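Local coordinates for protein CG8862 (Drosophila melanogaster, PDB 3ISM) that probably cuts DNA and RNA without strict sequence preference, as a magnesium-dependent mitochondrial nuclease of the endonuclease G type, at residues N47-A59 and T148-Y162. Sequence-based numbering, arbitrary orientation. Where two conformers were deposited one is given.
Sequences NRVPHWVFEHLTA and TKTYSNVYVCTGPLY
Two neighbouring antiparallel strands in the central sheet of this His-Me finger nuclease, 49-57 and 153-161, are joined from Val53 opposite Thr158 to Leu57 opposite Val154. Three hydrogen-bonded pairs make six backbone bonds, the shortest from Leu57 N to Val154 O at 2.7 Å.

On one face, His56 and Tyr155 form an offset stack, their planes 14° apart and CD2 of His56 3.5 Å from CZ of Tyr155. With CG of His56 anti to the backbone N (chi1 158°), the imidazole lies over one face of the phenol, offset toward its rim. The NE2 N-H of His56 meets OD1 of Asn153 at 2.8 Å, almost straight (167°) and in the imidazole plane, while ND1 bonds to Arg18. Histidine suits this place, offering a flat face and two ring nitrogens. A leucine here would probably leave OD1 of Asn153 and the Arg18 guanidinium without their mate and Tyr155 without its stacked ring. Further along, Phe54 CE1 lies 3.5 Å from Cys157 CB, and Cys157 SG makes oblique sulfur-aromatic contacts with the Phe54 and Trp52 rings.

The face with Val53, Glu55 and Thr158 probably looks toward the active site: the Thr158 side chain is about 6 Å from that of the magnesium ligand Glu141. Threonine suits both neighbours, its CB packing on Val53 CG2 and its OG1 bonding Lys192 and a water. That water donates to Glu55 OE1 and Val156 O; OE2 is held by His108 and Asn107.

Beyond the corner at His51, Pro160, lacking an N-H, packs its ring on the carbonyls of Pro50 and His51. One face thus combines stacking and sulfur contacts with a side-chain hydrogen bond; the other sets aliphatic packing beside a water-linked polar group that probably helps to hold Glu55.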
ATOM      1  N   ASN B  47      -1.163  -6.339   3.713  1.00 31.81           N
ATOM      2  CA  ASN B  47      -0.436  -5.831   4.870  1.00 31.27           C
ATOM      3  C   ASN B  47      -0.672  -6.645   6.128  1.00 30.66           C
ATOM      4  O   ASN B  47       0.048  -6.503   7.115  1.00 31.12           O
ATOM      5  CB  ASN B  47      -0.756  -4.350   5.072  1.00 31.17           C
ATOM      6  CG  ASN B  47       0.009  -3.456   4.075  1.00 32.62           C
ATOM      7  OD1 ASN B  47       1.167  -3.730   3.764  1.00 33.81           O
ATOM      8  ND2 ASN B  47      -0.625  -2.380   3.607  1.00 32.48           N
ATOM      9  N   ARG B  48      -1.658  -7.532   6.059  1.00 30.34           N
ATOM     10  CA  ARG B  48      -2.013  -8.439   7.163  1.00 30.33           C
ATOM     11  C   ARG B  48      -2.524  -7.689   8.412  1.00 30.06           C
ATOM     12  O   ARG B  48      -2.305  -8.145   9.543  1.00 29.66           O
ATOM     13  CB  ARG B  48      -0.868  -9.415   7.497  1.00 30.36           C
ATOM     14  CG  ARG B  48      -0.691 -10.610   6.529  1.00 31.06           C
ATOM     15  CD  ARG B  48      -0.145 -10.183   5.195  1.00 33.15           C
ATOM     16  NE  ARG B  48       0.874 -11.073   4.632  1.00 34.17           N
ATOM     17  CZ  ARG B  48       0.967 -11.373   3.335  1.00 33.03           C
ATOM     18  NH1 ARG B  48       0.080 -10.895   2.473  1.00 29.02           N
ATOM     19  NH2 ARG B  48       1.940 -12.169   2.896  1.00 33.83           N
ATOM     20  N   VAL B  49      -3.199  -6.550   8.177  1.00 29.55           N
ATOM     21  CA  VAL B  49      -3.834  -5.707   9.211  1.00 29.30           C
ATOM     22  C   VAL B  49      -5.123  -5.121   8.601  1.00 30.03           C
ATOM     23  O   VAL B  49      -5.353  -5.276   7.412  1.00 28.74           O
ATOM     24  CB  VAL B  49      -2.905  -4.527   9.667  1.00 29.07           C
ATOM     25  CG1 VAL B  49      -1.581  -5.045  10.202  1.00 29.54           C
ATOM     26  CG2 VAL B  49      -2.649  -3.540   8.538  1.00 28.23           C
ATOM     27  N   PRO B  50      -5.991  -4.475   9.418  1.00 30.21           N
ATOM     28  CA  PRO B  50      -7.137  -3.837   8.760  1.00 30.28           C
ATOM     29  C   PRO B  50      -6.761  -2.685   7.808  1.00 30.14           C
ATOM     30  O   PRO B  50      -5.744  -2.039   8.000  1.00 30.32           O
ATOM     31  CB  PRO B  50      -7.943  -3.261   9.940  1.00 30.42           C
ATOM     32  CG  PRO B  50      -7.518  -4.044  11.127  1.00 29.90           C
ATOM     33  CD  PRO B  50      -6.059  -4.347  10.889  1.00 30.07           C
ATOM     34  N   HIS B  51      -7.574  -2.448   6.785  1.00 29.60           N
ATOM     35  CA  HIS B  51      -7.612  -1.115   6.176  1.00 29.72           C
ATOM     36  C   HIS B  51      -8.275  -0.164   7.183  1.00 28.68           C
ATOM     37  O   HIS B  51      -7.805   0.931   7.387  1.00 28.36           O
ATOM     38  CB  HIS B  51      -8.452  -1.092   4.906  1.00 29.68           C
ATOM     39  CG  HIS B  51      -7.836  -1.802   3.736  1.00 30.83           C
ATOM     40  ND1 HIS B  51      -6.697  -1.350   3.106  1.00 31.58           N
ATOM     41  CD2 HIS B  51      -8.244  -2.896   3.041  1.00 30.25           C
ATOM     42  CE1 HIS B  51      -6.419  -2.141   2.079  1.00 30.91           C
ATOM     43  NE2 HIS B  51      -7.339  -3.093   2.024  1.00 31.60           N
ATOM     44  N   TRP B  52      -9.396  -0.592   7.761  1.00 27.79           N
ATOM     45  CA  TRP B  52     -10.173   0.223   8.700  1.00 27.56           C
ATOM     46  C   TRP B  52     -11.104  -0.663   9.521  1.00 27.86           C
ATOM     47  O   TRP B  52     -11.407  -1.812   9.132  1.00 27.49           O
ATOM     48  CB  TRP B  52     -10.996   1.325   7.984  1.00 27.21           C
ATOM     49  CG  TRP B  52     -11.902   0.859   6.854  1.00 26.08           C
ATOM     50  CD1 TRP B  52     -11.611   0.869   5.523  1.00 26.94           C
ATOM     51  CD2 TRP B  52     -13.247   0.358   6.960  1.00 26.35           C
ATOM     52  NE1 TRP B  52     -12.672   0.381   4.790  1.00 26.55           N
ATOM     53  CE2 TRP B  52     -13.691   0.062   5.649  1.00 27.50           C
ATOM     54  CE3 TRP B  52     -14.109   0.113   8.028  1.00 25.97           C
ATOM     55  CZ2 TRP B  52     -14.958  -0.468   5.385  1.00 26.34           C
ATOM     56  CZ3 TRP B  52     -15.384  -0.419   7.759  1.00 26.94           C
ATOM     57  CH2 TRP B  52     -15.780  -0.711   6.454  1.00 26.51           C
ATOM     58  N   VAL B  53     -11.527  -0.151  10.677  1.00 27.73           N
ATOM     59  CA  VAL B  53     -12.672  -0.726  11.363  1.00 27.60           C
ATOM     60  C   VAL B  53     -13.687   0.404  11.612  1.00 27.81           C
ATOM     61  O   VAL B  53     -13.319   1.591  11.606  1.00 26.81           O
ATOM     62  CB  VAL B  53     -12.296  -1.403  12.704  1.00 28.00           C
ATOM     63  CG1 VAL B  53     -11.326  -2.542  12.501  1.00 27.60           C
ATOM     64  CG2 VAL B  53     -11.729  -0.376  13.689  1.00 28.17           C
ATOM     65  N   PHE B  54     -14.947   0.026  11.828  1.00 27.19           N
ATOM     66  CA  PHE B  54     -15.992   0.994  12.070  1.00 27.76           C
ATOM     67  C   PHE B  54     -16.819   0.587  13.292  1.00 27.39           C
ATOM     68  O   PHE B  54     -17.137  -0.590  13.489  1.00 27.17           O
ATOM     69  CB  PHE B  54     -16.893   1.179  10.836  1.00 28.28           C
ATOM     70  CG  PHE B  54     -17.237   2.613  10.571  1.00 29.66           C
ATOM     71  CD1 PHE B  54     -16.568   3.324   9.579  1.00 31.36           C
ATOM     72  CD2 PHE B  54     -18.171   3.275  11.366  1.00 29.57           C
ATOM     73  CE1 PHE B  54     -16.856   4.679   9.361  1.00 33.12           C
ATOM     74  CE2 PHE B  54     -18.456   4.623  11.159  1.00 32.24           C
ATOM     75  CZ  PHE B  54     -17.789   5.331  10.160  1.00 30.52           C
ATOM     76  N   GLU B  55     -17.153   1.571  14.115  1.00 26.80           N
ATOM     77  CA  GLU B  55     -17.855   1.319  15.379  1.00 26.38           C
ATOM     78  C   GLU B  55     -18.931   2.369  15.572  1.00 26.05           C
ATOM     79  O   GLU B  55     -18.775   3.511  15.153  1.00 25.08           O
ATOM     80  CB  GLU B  55     -16.887   1.366  16.563  1.00 25.71           C
ATOM     81  CG  GLU B  55     -15.765   0.290  16.564  1.00 26.34           C
ATOM     82  CD  GLU B  55     -14.676   0.587  17.614  1.00 26.83           C
ATOM     83  OE1 GLU B  55     -14.030   1.654  17.523  1.00 27.00           O
ATOM     84  OE2 GLU B  55     -14.463  -0.240  18.528  1.00 25.82           O
ATOM     85  N   HIS B  56     -20.031   1.961  16.196  1.00 26.10           N
ATOM     86  CA  HIS B  56     -21.060   2.880  16.614  1.00 25.99           C
ATOM     87  C   HIS B  56     -21.236   2.676  18.112  1.00 26.26           C
ATOM     88  O   HIS B  56     -21.727   1.639  18.544  1.00 26.40           O
ATOM     89  CB  HIS B  56     -22.372   2.640  15.845  1.00 25.57           C
ATOM     90  CG  HIS B  56     -23.592   3.157  16.554  1.00 24.71           C
ATOM     91  ND1 HIS B  56     -24.710   2.382  16.765  1.00 24.82           N
ATOM     92  CD2 HIS B  56     -23.855   4.358  17.125  1.00 22.96           C
ATOM     93  CE1 HIS B  56     -25.615   3.084  17.430  1.00 24.07           C
ATOM     94  NE2 HIS B  56     -25.118   4.286  17.666  1.00 24.63           N
ATOM     95  N   LEU B  57     -20.819   3.673  18.889  1.00 26.38           N
ATOM     96  CA  LEU B  57     -20.805   3.585  20.342  1.00 26.23           C
ATOM     97  C   LEU B  57     -21.951   4.374  20.964  1.00 26.16           C
ATOM     98  O   LEU B  57     -22.308   5.473  20.495  1.00 25.74           O
ATOM     99  CB  LEU B  57     -19.476   4.101  20.917  1.00 26.13           C
ATOM    100  CG  LEU B  57     -18.156   3.768  20.207  1.00 27.37           C
ATOM    101  CD1 LEU B  57     -16.985   4.371  21.005  1.00 27.86           C
ATOM    102  CD2 LEU B  57     -17.949   2.259  19.993  1.00 26.57           C
ATOM    103  N   THR B  58     -22.525   3.785  22.010  1.00 25.38           N
ATOM    104  CA  THR B  58     -23.439   4.466  22.891  1.00 25.67           C
ATOM    105  C   THR B  58     -22.894   4.355  24.323  1.00 25.55           C
ATOM    106  O   THR B  58     -21.943   3.602  24.586  1.00 25.41           O
ATOM    107  CB  THR B  58     -24.853   3.841  22.832  1.00 26.11           C
ATOM    108  OG1 THR B  58     -24.764   2.451  23.157  1.00 26.49           O
ATOM    109  CG2 THR B  58     -25.465   3.993  21.431  1.00 25.61           C
ATOM    110  N   ALA B  59     -23.484   5.119  25.236  1.00 25.14           N
ATOM    111  CA  ALA B  59     -23.157   5.035  26.656  1.00 25.03           C
ATOM    112  C   ALA B  59     -23.367   3.600  27.149  1.00 25.19           C
ATOM    113  O   ALA B  59     -22.582   3.097  27.956  1.00 24.63           O
ATOM    114  CB  ALA B  59     -24.031   6.013  27.481  1.00 24.18           C
ATOM    115  N   THR B 148     -19.457   9.737  24.568  1.00 25.78           N
ATOM    116  CA  THR B 148     -20.837   9.269  24.711  1.00 25.83           C
ATOM    117  C   THR B 148     -21.607  10.018  25.795  1.00 26.28           C
ATOM    118  O   THR B 148     -22.834  10.012  25.786  1.00 26.09           O
ATOM    119  CB  THR B 148     -20.944   7.745  24.972  1.00 25.83           C
ATOM    120  OG1 THR B 148     -20.187   7.393  26.138  1.00 25.68           O
ATOM    121  CG2 THR B 148     -20.445   6.951  23.776  1.00 25.23           C
ATOM    122  N   LYS B 149     -20.892  10.664  26.721  1.00 26.86           N
ATOM    123  CA  LYS B 149     -21.530  11.516  27.733  1.00 27.45           C
ATOM    124  C   LYS B 149     -21.923  12.885  27.176  1.00 27.62           C
ATOM    125  O   LYS B 149     -22.629  13.644  27.843  1.00 27.93           O
ATOM    126  CB  LYS B 149     -20.629  11.695  28.963  1.00 27.63           C
ATOM    127  CG  LYS B 149     -20.526  10.455  29.831  1.00 29.89           C
ATOM    128  CD  LYS B 149     -19.779  10.730  31.125  1.00 33.12           C
ATOM    129  CE  LYS B 149     -19.510   9.423  31.889  1.00 35.48           C
ATOM    130  NZ  LYS B 149     -20.721   8.881  32.609  1.00 35.65           N
ATOM    131  N   THR B 150     -21.460  13.199  25.966  1.00 27.81           N
ATOM    132  CA  THR B 150     -21.800  14.456  25.293  1.00 28.23           C
ATOM    133  C   THR B 150     -22.756  14.185  24.129  1.00 27.62           C
ATOM    134  O   THR B 150     -23.721  14.918  23.912  1.00 27.51           O
ATOM    135  CB  THR B 150     -20.533  15.164  24.752  1.00 28.70           C
ATOM    136  OG1 THR B 150     -19.577  15.327  25.810  1.00 29.47           O
ATOM    137  CG2 THR B 150     -20.891  16.541  24.186  1.00 29.95           C
ATOM    138  N   TYR B 151     -22.471  13.119  23.392  1.00 26.48           N
ATOM    139  CA  TYR B 151     -23.269  12.714  22.242  1.00 26.42           C
ATOM    140  C   TYR B 151     -23.874  11.336  22.472  1.00 25.87           C
ATOM    141  O   TYR B 151     -23.159  10.379  22.768  1.00 26.79           O
ATOM    142  CB  TYR B 151     -22.418  12.665  20.977  1.00 25.37           C
ATOM    143  CG  TYR B 151     -21.586  13.899  20.718  1.00 25.97           C
ATOM    144  CD1 TYR B 151     -22.175  15.130  20.408  1.00 25.87           C
ATOM    145  CD2 TYR B 151     -20.200  13.832  20.752  1.00 25.41           C
ATOM    146  CE1 TYR B 151     -21.386  16.251  20.157  1.00 25.55           C
ATOM    147  CE2 TYR B 151     -19.416  14.929  20.489  1.00 24.41           C
ATOM    148  CZ  TYR B 151     -19.996  16.133  20.194  1.00 26.09           C
ATOM    149  OH  TYR B 151     -19.160  17.215  19.957  1.00 25.33           O
ATOM    150  N   SER B 152     -25.179  11.234  22.283  1.00 25.23           N
ATOM    151  CA  SER B 152     -25.912   9.988  22.490  0.50 25.21           C
ATOM    152  C   SER B 152     -25.381   8.845  21.627  1.00 24.99           C
ATOM    153  O   SER B 152     -25.440   7.671  22.016  1.00 25.43           O
ATOM    154  CB  SER B 152     -27.392  10.203  22.188  0.50 24.99           C
ATOM    155  OG  SER B 152     -28.027  10.918  23.227  0.50 25.86           O
ATOM    156  N   ASN B 153     -24.881   9.196  20.447  1.00 24.29           N
ATOM    157  CA  ASN B 153     -24.364   8.229  19.507  1.00 24.26           C
ATOM    158  C   ASN B 153     -23.047   8.740  18.955  1.00 24.48           C
ATOM    159  O   ASN B 153     -22.956   9.887  18.504  1.00 24.52           O
ATOM    160  CB  ASN B 153     -25.370   7.984  18.376  1.00 24.05           C
ATOM    161  CG  ASN B 153     -26.674   7.361  18.876  1.00 24.14           C
ATOM    162  OD1 ASN B 153     -26.769   6.142  19.009  1.00 23.28           O
ATOM    163  ND2 ASN B 153     -27.678   8.203  19.166  1.00 22.71           N
ATOM    164  N   VAL B 154     -22.021   7.903  19.030  1.00 24.45           N
ATOM    165  CA  VAL B 154     -20.686   8.264  18.554  1.00 24.67           C
ATOM    166  C   VAL B 154     -20.240   7.255  17.501  1.00 24.77           C
ATOM    167  O   VAL B 154     -20.163   6.060  17.788  1.00 24.96           O
ATOM    168  CB  VAL B 154     -19.666   8.299  19.725  1.00 24.80           C
ATOM    169  CG1 VAL B 154     -18.242   8.464  19.210  1.00 24.58           C
ATOM    170  CG2 VAL B 154     -20.022   9.411  20.719  1.00 23.14           C
ATOM    171  N   TYR B 155     -19.972   7.725  16.284  1.00 24.40           N
ATOM    172  CA  TYR B 155     -19.528   6.833  15.213  1.00 25.26           C
ATOM    173  C   TYR B 155     -18.052   7.065  14.967  1.00 26.01           C
ATOM    174  O   TYR B 155     -17.599   8.211  14.907  1.00 26.20           O
ATOM    175  CB  TYR B 155     -20.331   7.056  13.924  1.00 25.33           C
ATOM    176  CG  TYR B 155     -21.809   6.765  14.047  1.00 25.52           C
ATOM    177  CD1 TYR B 155     -22.347   5.573  13.572  1.00 25.32           C
ATOM    178  CD2 TYR B 155     -22.667   7.687  14.634  1.00 24.11           C
ATOM    179  CE1 TYR B 155     -23.712   5.303  13.683  1.00 25.68           C
ATOM    180  CE2 TYR B 155     -24.026   7.426  14.752  1.00 26.22           C
ATOM    181  CZ  TYR B 155     -24.537   6.239  14.276  1.00 25.63           C
ATOM    182  OH  TYR B 155     -25.886   6.007  14.399  1.00 28.34           O
ATOM    183  N   VAL B 156     -17.296   5.985  14.847  1.00 26.72           N
ATOM    184  CA  VAL B 156     -15.847   6.107  14.750  1.00 27.81           C
ATOM    185  C   VAL B 156     -15.212   5.096  13.791  1.00 28.47           C
ATOM    186  O   VAL B 156     -15.518   3.899  13.820  1.00 28.98           O
ATOM    187  CB  VAL B 156     -15.153   6.111  16.174  1.00 27.85           C
ATOM    188  CG1 VAL B 156     -15.623   4.925  17.014  1.00 27.95           C
ATOM    189  CG2 VAL B 156     -13.623   6.147  16.056  1.00 24.92           C
ATOM    190  N   CYS B 157     -14.358   5.625  12.925  1.00 28.92           N
ATOM    191  CA  CYS B 157     -13.532   4.845  12.030  1.00 28.94           C
ATOM    192  C   CYS B 157     -12.072   4.969  12.444  1.00 28.85           C
ATOM    193  O   CYS B 157     -11.551   6.078  12.614  1.00 28.72           O
ATOM    194  CB  CYS B 157     -13.690   5.340  10.592  1.00 29.11           C
ATOM    195  SG  CYS B 157     -12.802   4.317   9.381  1.00 30.74           S
ATOM    196  N   THR B 158     -11.427   3.820  12.608  1.00 28.88           N
ATOM    197  CA  THR B 158     -10.060   3.717  13.102  1.00 29.26           C
ATOM    198  C   THR B 158      -9.269   2.930  12.066  1.00 29.37           C
ATOM    199  O   THR B 158      -9.782   1.950  11.540  1.00 29.74           O
ATOM    200  CB  THR B 158     -10.035   2.932  14.447  1.00 29.29           C
ATOM    201  OG1 THR B 158     -10.858   3.599  15.422  1.00 29.62           O
ATOM    202  CG2 THR B 158      -8.611   2.800  14.975  1.00 29.09           C
ATOM    203  N   GLY B 159      -8.036   3.339  11.765  1.00 29.67           N
ATOM    204  CA  GLY B 159      -7.218   2.602  10.791  1.00 29.22           C
ATOM    205  C   GLY B 159      -5.764   3.049  10.721  1.00 29.59           C
ATOM    206  O   GLY B 159      -5.387   4.041  11.323  1.00 29.60           O
ATOM    207  N   PRO B 160      -4.930   2.282   9.999  1.00 29.82           N
ATOM    208  CA  PRO B 160      -3.522   2.569   9.789  1.00 29.86           C
ATOM    209  C   PRO B 160      -3.239   3.511   8.624  1.00 30.06           C
ATOM    210  O   PRO B 160      -4.053   3.629   7.688  1.00 30.10           O
ATOM    211  CB  PRO B 160      -2.944   1.189   9.488  1.00 29.96           C
ATOM    212  CG  PRO B 160      -4.051   0.464   8.797  1.00 30.87           C
ATOM    213  CD  PRO B 160      -5.325   0.984   9.411  1.00 29.57           C
ATOM    214  N   LEU B 161      -2.096   4.174   8.706  1.00 29.74           N
ATOM    215  CA  LEU B 161      -1.549   4.993   7.627  1.00 30.45           C
ATOM    216  C   LEU B 161      -0.084   4.624   7.450  1.00 30.77           C
ATOM    217  O   LEU B 161       0.555   4.119   8.373  1.00 30.31           O
ATOM    218  CB  LEU B 161      -1.622   6.493   7.953  1.00 30.09           C
ATOM    219  CG  LEU B 161      -2.997   7.127   8.139  1.00 29.28           C
ATOM    220  CD1 LEU B 161      -2.889   8.524   8.783  1.00 26.53           C
ATOM    221  CD2 LEU B 161      -3.731   7.174   6.820  1.00 28.70           C
ATOM    222  N   TYR B 162       0.437   4.898   6.254  1.00 31.10           N
ATOM    223  CA  TYR B 162       1.809   4.603   5.899  1.00 30.57           C
ATOM    224  C   TYR B 162       2.303   5.848   5.168  1.00 31.03           C
ATOM    225  O   TYR B 162       2.211   5.938   3.936  1.00 31.74           O
ATOM    226  CB  TYR B 162       1.871   3.350   5.013  1.00 30.15           C
ATOM    227  CG  TYR B 162       1.046   2.168   5.527  1.00 31.04           C
ATOM    228  CD1 TYR B 162       1.634   1.167   6.299  1.00 28.60           C
ATOM    229  CD2 TYR B 162      -0.315   2.058   5.230  1.00 30.00           C
ATOM    230  CE1 TYR B 162       0.888   0.104   6.770  1.00 28.97           C
ATOM    231  CE2 TYR B 162      -1.069   1.002   5.695  1.00 29.43           C
ATOM    232  CZ  TYR B 162      -0.465   0.035   6.476  1.00 30.68           C
ATOM    233  OH  TYR B 162      -1.208  -1.024   6.941  1.00 31.19           O
TER
HETATM  234  O   HOH W   1      -3.722  -1.302   5.981  1.00 19.91           O
HETATM  235  O   HOH W   2      -6.418   3.023   6.624  1.00 23.15           O
HETATM  236  O   HOH W   3     -13.418   2.616  15.080  1.00 22.70           O